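Local coordinates for arylesterase (PDB 5L2P), which hydrolyses aromatic esters, p-nitrophenyl fatty acid esters and aryl dialkyl phosphates such as paraoxon, as a serine esterase of the GDXG lipolytic family, at residues A[204-209]-A[250-255]; A[112-117]-A[127-132]. All coordinates share one frame; numbering follows the deposited sequence.

In the fold
Both contacts belong to one alpha/beta hydrolase fold, and each ties a loop to a helix, or to the turn that leads into one, after a strand of the central sheet. Interaction 2 comes first along the chain and closes before interaction 1 opens: it joins the loop after strand 108-112 to helix 124-138. Interaction 1 joins the loop between helices 193-197 and 212-217 to the turn between strand 242-248 and helix 254-266. Their centres lie 24 Å apart and their nearest atoms about 12 Å, so they do not touch. Both approach the catalytic centre: interaction 1 contains Asp251, probably its acid, and the Tyr114 hydroxyl of interaction 2 bonds to His82 O, in the probable oxyanion-hole motif.

Interaction 1 (A[204-209]-A[250-255]); sequences LDINLP and YDPLRD
Ile206 sets its terminal methyl, CD1, against the ring of Pro252, with 3.6 Å from Ile206 CD1 to Pro252 CG. Ile206 CG1 lies anti to the carbonyl carbon (chi1 -58°) and CD1 extends the chain, which carries the methyl out to the proline. The same ring carbon also meets Leu204, whose CD2 stands 3.9 Å from Pro252 CG and whose carbonyl O approaches it at 3.8 Å. Pro252 CG thus rests against a pair of methyls, Leu204 CD2 and Ile206 CD1, which lie side by side, while Met195 of helix 193-197 adds to the packing on both Ile206 and Pro252. Leu253 completes the apolar patch: its CD1 lies 3.9 Å from Leu204 CD2, and its CD2 4.2 Å from Ile206 CD1.

Ile206, Pro252 and Leu253 are buried, and the contrast is with the loop's solvent side. There Leu204 and Asp205 are partly exposed and Asn207 is exposed. The side chain of Asp205 starts away from the 250-255 segment, and its carboxylate bonds to Tyr15 OH and Gly201 N; Asn207 bonds to Lys200.

Next to the carboxylate of Asp251, Leu204 CD2 lies 3.9 Å from Asp251 OD1. That oxygen accepts from Leu253 N at 2.9 Å, a nearly straight capping bond (168°) that enters from above the carboxylate plane. Asp251 OD2 is bonded to His281 ND1, so the carboxylate is held from both oxygens. The backbone bond from Arg254 N to Asp251 O, 3.1 Å, closes a type I turn into helix 254-266. The 204-209 loop packs by apolar contacts on the turn that begins at Asp251, probably the acid of the Ser-His-Asp triad, in a position familiar from alpha/beta hydrolases: a loop just beyond a central strand, with the carboxylate directed at the histidine.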
loop_
_atom_site.group_PDB
_atom_site.type_symbol
_atom_site.label_atom_id
_atom_site.label_comp_id
_atom_site.label_asym_id
_atom_site.label_seq_id
_atom_site.Cartn_x
_atom_site.Cartn_y
_atom_site.Cartn_z
ATOM N N LEU A 204 -6.821 -16.345 10.329
ATOM C CA LEU A 204 -5.647 -17.077 9.845
ATOM C C LEU A 204 -4.383 -16.626 10.561
ATOM O O LEU A 204 -3.670 -15.734 10.047
ATOM C CB LEU A 204 -5.436 -16.844 8.336
ATOM C CG LEU A 204 -4.369 -17.701 7.677
ATOM C CD1 LEU A 204 -4.660 -19.178 7.953
ATOM C CD2 LEU A 204 -4.366 -17.489 6.171
ATOM N N ASP A 205 -4.117 -17.218 11.723
ATOM C CA ASP A 205 -2.972 -16.837 12.510
ATOM C C ASP A 205 -1.708 -17.589 12.121
ATOM O O ASP A 205 -1.627 -18.763 12.310
ATOM C CB ASP A 205 -3.232 -17.012 14.000
ATOM C CG ASP A 205 -4.320 -16.084 14.515
ATOM O OD1 ASP A 205 -4.178 -14.857 14.456
ATOM O OD2 ASP A 205 -5.319 -16.611 15.040
ATOM N N ILE A 206 -0.700 -16.856 11.647
ATOM C CA ILE A 206 0.546 -17.406 11.114
ATOM C C ILE A 206 1.761 -16.935 11.916
ATOM O O ILE A 206 1.918 -15.769 12.173
ATOM C CB ILE A 206 0.724 -16.945 9.658
ATOM C CG1 ILE A 206 -0.474 -17.386 8.823
ATOM C CG2 ILE A 206 2.017 -17.491 9.053
ATOM C CD1 ILE A 206 -0.443 -16.862 7.398
ATOM N N ASN A 207 2.613 -17.858 12.343
ATOM C CA ASN A 207 3.892 -17.523 12.977
ATOM C C ASN A 207 4.998 -17.523 11.947
ATOM O O ASN A 207 4.931 -18.253 10.951
ATOM C CB ASN A 207 4.244 -18.515 14.105
ATOM C CG ASN A 207 3.417 -18.279 15.362
ATOM O OD1 ASN A 207 3.263 -17.129 15.811
ATOM N ND2 ASN A 207 2.870 -19.362 15.942
ATOM N N LEU A 208 6.024 -16.704 12.189
ATOM C CA LEU A 208 7.173 -16.576 11.271
ATOM C C LEU A 208 8.448 -17.027 11.968
ATOM O O LEU A 208 8.572 -16.858 13.166
ATOM C CB LEU A 208 7.315 -15.130 10.779
ATOM C CG LEU A 208 6.134 -14.524 9.990
ATOM C CD1 LEU A 208 6.450 -13.077 9.564
ATOM C CD2 LEU A 208 5.684 -15.336 8.791
ATOM N N PRO A 209 9.418 -17.567 11.234
ATOM C CA PRO A 209 9.479 -17.693 9.775
ATOM C C PRO A 209 8.673 -18.852 9.180
ATOM O O PRO A 209 8.150 -18.721 8.066
ATOM C CB PRO A 209 10.985 -17.889 9.495
ATOM C CG PRO A 209 11.484 -18.550 10.715
ATOM C CD PRO A 209 10.671 -18.007 11.873
ATOM N N TYR A 250 -7.713 -8.233 3.927
ATOM C CA TYR A 250 -7.095 -8.389 5.267
ATOM C C TYR A 250 -6.728 -9.850 5.539
ATOM O O TYR A 250 -7.025 -10.408 6.585
ATOM C CB TYR A 250 -8.034 -7.811 6.322
ATOM C CG TYR A 250 -8.189 -6.328 6.127
ATOM C CD1 TYR A 250 -7.127 -5.453 6.365
ATOM C CD2 TYR A 250 -9.369 -5.810 5.640
ATOM C CE1 TYR A 250 -7.263 -4.101 6.140
ATOM C CE2 TYR A 250 -9.515 -4.452 5.437
ATOM C CZ TYR A 250 -8.453 -3.608 5.691
ATOM O OH TYR A 250 -8.547 -2.268 5.482
ATOM N N ASP A 251 -6.074 -10.438 4.546
ATOM C CA ASP A 251 -5.609 -11.790 4.530
ATOM C C ASP A 251 -4.101 -11.721 4.452
ATOM O O ASP A 251 -3.559 -10.991 3.630
ATOM C CB ASP A 251 -6.171 -12.460 3.289
ATOM C CG ASP A 251 -5.809 -13.953 3.173
ATOM O OD1 ASP A 251 -4.864 -14.434 3.846
ATOM O OD2 ASP A 251 -6.506 -14.626 2.367
ATOM N N PRO A 252 -3.404 -12.464 5.314
ATOM C CA PRO A 252 -1.937 -12.414 5.215
ATOM C C PRO A 252 -1.394 -12.947 3.883
ATOM O O PRO A 252 -0.316 -12.584 3.483
ATOM C CB PRO A 252 -1.467 -13.257 6.417
ATOM C CG PRO A 252 -2.636 -14.100 6.771
ATOM C CD PRO A 252 -3.839 -13.262 6.455
ATOM N N LEU A 253 -2.138 -13.792 3.209
ATOM C CA LEU A 253 -1.707 -14.424 1.973
ATOM C C LEU A 253 -2.083 -13.575 0.766
ATOM O O LEU A 253 -1.867 -14.020 -0.379
ATOM C CB LEU A 253 -2.367 -15.827 1.811
ATOM C CG LEU A 253 -2.205 -16.843 2.932
ATOM C CD1 LEU A 253 -2.959 -18.125 2.585
ATOM C CD2 LEU A 253 -0.739 -17.146 3.204
ATOM N N ARG A 254 -2.677 -12.397 1.004
ATOM C CA ARG A 254 -3.129 -11.527 -0.091
ATOM C C ARG A 254 -2.051 -11.233 -1.115
ATOM O O ARG A 254 -2.259 -11.407 -2.305
ATOM C CB ARG A 254 -3.663 -10.221 0.473
ATOM C CG ARG A 254 -4.230 -9.220 -0.539
ATOM C CD ARG A 254 -4.425 -7.838 0.100
ATOM N NE ARG A 254 -3.142 -7.176 0.319
ATOM C CZ ARG A 254 -2.939 -6.142 1.109
ATOM N NH1 ARG A 254 -3.931 -5.621 1.799
ATOM N NH2 ARG A 254 -1.714 -5.621 1.197
ATOM N N ASP A 255 -0.892 -10.778 -0.656
ATOM C CA ASP A 255 0.141 -10.276 -1.591
ATOM C C ASP A 255 0.783 -11.375 -2.428
ATOM O O ASP A 255 1.026 -11.172 -3.630
ATOM C CB ASP A 255 1.186 -9.435 -0.854
ATOM C CG ASP A 255 0.597 -8.070 -0.369
ATOM O OD1 ASP A 255 -0.431 -7.638 -0.946
ATOM O OD2 ASP A 255 1.131 -7.455 0.577
#

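Interaction 2 (A[112-117]-A[127-132]); sequences VDYRLA and YDCFNA
Asp128 OD2 is gripped twice by Arg115, from backbone and side chain. Arg115 N reaches it at 2.9 Å through the anti lone pair, and Arg115 NE at 3.0 Å through the syn one. The second carboxylate oxygen, Asp128 OD1, takes Arg115 NH2 at 2.9 Å in a nearly straight bond (172°). The result is a side-on, two-nitrogen salt bridge whose guanidinium and carboxylate planes lie only 3° apart; a bend at chi3 (-78°) brings the guanidinium round to it. Asp59 pairs with NH1, and Tyr60 and Tyr120 make cation-pi contacts with the arginine. An alanine in place of Asp128 would probably leave Arg115 N, NE and NH2 without their acceptors on the helix, weakening the tie of the loop to helix 124-138.

Beside the bridge, Cys129 SG lies obliquely to the Tyr114 ring, 3.5 Å from Tyr114 CD2, and Tyr114 OH bonds to His82 O. Further along, Val112 CG2 packs on Ala132 CB at 3.8 Å. A buried charge pair thus joins loop to helix, and the guanidinium, shared by Asp128 and Asp59, would probably keep both carboxylates ionised although the site is buried.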
loop_
_atom_site.group_PDB
_atom_site.type_symbol
_atom_site.label_atom_id
_atom_site.label_comp_id
_atom_site.label_asym_id
_atom_site.label_seq_id
_atom_site.Cartn_x
_atom_site.Cartn_y
_atom_site.Cartn_z
ATOM N N VAL A 112 -12.769 -33.599 -3.727
ATOM C CA VAL A 112 -11.819 -34.654 -3.387
ATOM C C VAL A 112 -11.395 -34.625 -1.901
ATOM O O VAL A 112 -11.054 -33.553 -1.364
ATOM C CB VAL A 112 -10.562 -34.554 -4.260
ATOM C CG1 VAL A 112 -9.658 -35.776 -4.067
ATOM C CG2 VAL A 112 -10.943 -34.396 -5.730
ATOM N N ASP A 113 -11.432 -35.780 -1.245
ATOM C CA ASP A 113 -10.855 -35.947 0.106
ATOM C C ASP A 113 -9.410 -36.421 0.071
ATOM O O ASP A 113 -9.132 -37.562 0.407
ATOM C CB ASP A 113 -11.681 -36.947 0.943
ATOM C CG ASP A 113 -12.570 -36.286 1.931
ATOM O OD1 ASP A 113 -12.384 -35.077 2.229
ATOM O OD2 ASP A 113 -13.437 -37.012 2.421
ATOM N N TYR A 114 -8.504 -35.542 -0.339
ATOM C CA TYR A 114 -7.081 -35.876 -0.415
ATOM C C TYR A 114 -6.540 -36.128 0.973
ATOM O O TYR A 114 -7.047 -35.612 1.961
ATOM C CB TYR A 114 -6.276 -34.752 -1.133
ATOM C CG TYR A 114 -6.436 -33.387 -0.511
ATOM C CD1 TYR A 114 -5.627 -32.994 0.551
ATOM C CD2 TYR A 114 -7.412 -32.500 -0.959
ATOM C CE1 TYR A 114 -5.783 -31.759 1.148
ATOM C CE2 TYR A 114 -7.570 -31.242 -0.372
ATOM C CZ TYR A 114 -6.758 -30.880 0.677
ATOM O OH TYR A 114 -6.885 -29.658 1.255
ATOM N N ARG A 115 -5.474 -36.913 1.039
ATOM C CA ARG A 115 -4.849 -37.236 2.331
ATOM C C ARG A 115 -4.135 -36.045 2.938
ATOM O O ARG A 115 -3.489 -35.269 2.224
ATOM C CB ARG A 115 -3.884 -38.407 2.191
ATOM C CG ARG A 115 -4.578 -39.739 2.071
ATOM C CD ARG A 115 -3.581 -40.842 1.771
ATOM N NE ARG A 115 -3.189 -40.851 0.387
ATOM C CZ ARG A 115 -2.377 -41.740 -0.181
ATOM N NH1 ARG A 115 -1.869 -42.724 0.516
ATOM N NH2 ARG A 115 -2.088 -41.639 -1.471
ATOM N N LEU A 116 -4.224 -35.956 4.263
ATOM C CA LEU A 116 -3.787 -34.802 5.029
ATOM C C LEU A 116 -2.544 -35.065 5.884
ATOM O O LEU A 116 -2.263 -36.218 6.270
ATOM C CB LEU A 116 -4.914 -34.348 5.968
ATOM C CG LEU A 116 -6.266 -34.052 5.310
ATOM C CD1 LEU A 116 -7.274 -33.643 6.359
ATOM C CD2 LEU A 116 -6.136 -32.965 4.256
ATOM N N ALA A 117 -1.803 -33.988 6.175
ATOM C CA ALA A 117 -0.716 -34.029 7.155
ATOM C C ALA A 117 -1.296 -33.885 8.566
ATOM O O ALA A 117 -2.443 -33.460 8.714
ATOM C CB ALA A 117 0.260 -32.913 6.885
ATOM N N TYR A 127 -0.348 -35.143 -5.238
ATOM C CA TYR A 127 -0.563 -36.306 -6.108
ATOM C C TYR A 127 -1.949 -36.938 -5.977
ATOM O O TYR A 127 -2.467 -37.447 -6.980
ATOM C CB TYR A 127 0.536 -37.337 -5.912
ATOM C CG TYR A 127 1.832 -36.890 -6.539
ATOM C CD1 TYR A 127 1.933 -36.741 -7.926
ATOM C CD2 TYR A 127 2.948 -36.592 -5.761
ATOM C CE1 TYR A 127 3.104 -36.301 -8.514
ATOM C CE2 TYR A 127 4.145 -36.168 -6.352
ATOM C CZ TYR A 127 4.204 -36.018 -7.725
ATOM O OH TYR A 127 5.343 -35.606 -8.342
ATOM N N ASP A 128 -2.544 -36.886 -4.785
ATOM C CA ASP A 128 -3.919 -37.363 -4.624
ATOM C C ASP A 128 -4.873 -36.543 -5.473
ATOM O O ASP A 128 -5.777 -37.099 -6.110
ATOM C CB ASP A 128 -4.402 -37.302 -3.151
ATOM C CG ASP A 128 -3.896 -38.464 -2.307
ATOM O OD1 ASP A 128 -3.174 -39.341 -2.818
ATOM O OD2 ASP A 128 -4.184 -38.470 -1.103
ATOM N N CYS A 129 -4.679 -35.215 -5.465
ATOM C CA CYS A 129 -5.550 -34.334 -6.220
ATOM C C CYS A 129 -5.316 -34.521 -7.708
ATOM O O CYS A 129 -6.271 -34.503 -8.485
ATOM C CB CYS A 129 -5.333 -32.891 -5.817
ATOM S SG CYS A 129 -5.936 -32.431 -4.160
ATOM N N PHE A 130 -4.066 -34.738 -8.109
ATOM C CA PHE A 130 -3.750 -34.863 -9.533
ATOM C C PHE A 130 -4.297 -36.166 -10.072
ATOM O O PHE A 130 -4.883 -36.178 -11.156
ATOM C CB PHE A 130 -2.244 -34.739 -9.787
ATOM C CG PHE A 130 -1.837 -34.986 -11.212
ATOM C CD1 PHE A 130 -2.121 -34.052 -12.194
ATOM C CD2 PHE A 130 -1.133 -36.149 -11.569
ATOM C CE1 PHE A 130 -1.708 -34.253 -13.510
ATOM C CE2 PHE A 130 -0.732 -36.363 -12.886
ATOM C CZ PHE A 130 -1.023 -35.420 -13.864
ATOM N N ASN A 131 -4.118 -37.260 -9.330
ATOM C CA ASN A 131 -4.718 -38.574 -9.695
ATOM C C ASN A 131 -6.234 -38.540 -9.803
ATOM O O ASN A 131 -6.806 -39.232 -10.637
ATOM C CB ASN A 131 -4.292 -39.709 -8.738
ATOM C CG ASN A 131 -2.809 -40.049 -8.874
ATOM O OD1 ASN A 131 -2.188 -39.831 -9.928
ATOM N ND2 ASN A 131 -2.222 -40.548 -7.793
ATOM N N ALA A 132 -6.889 -37.744 -8.963
ATOM C CA ALA A 132 -8.346 -37.545 -9.083
ATOM C C ALA A 132 -8.727 -36.829 -10.414
ATOM O O ALA A 132 -9.745 -37.146 -11.007
ATOM C CB ALA A 132 -8.868 -36.796 -7.880
#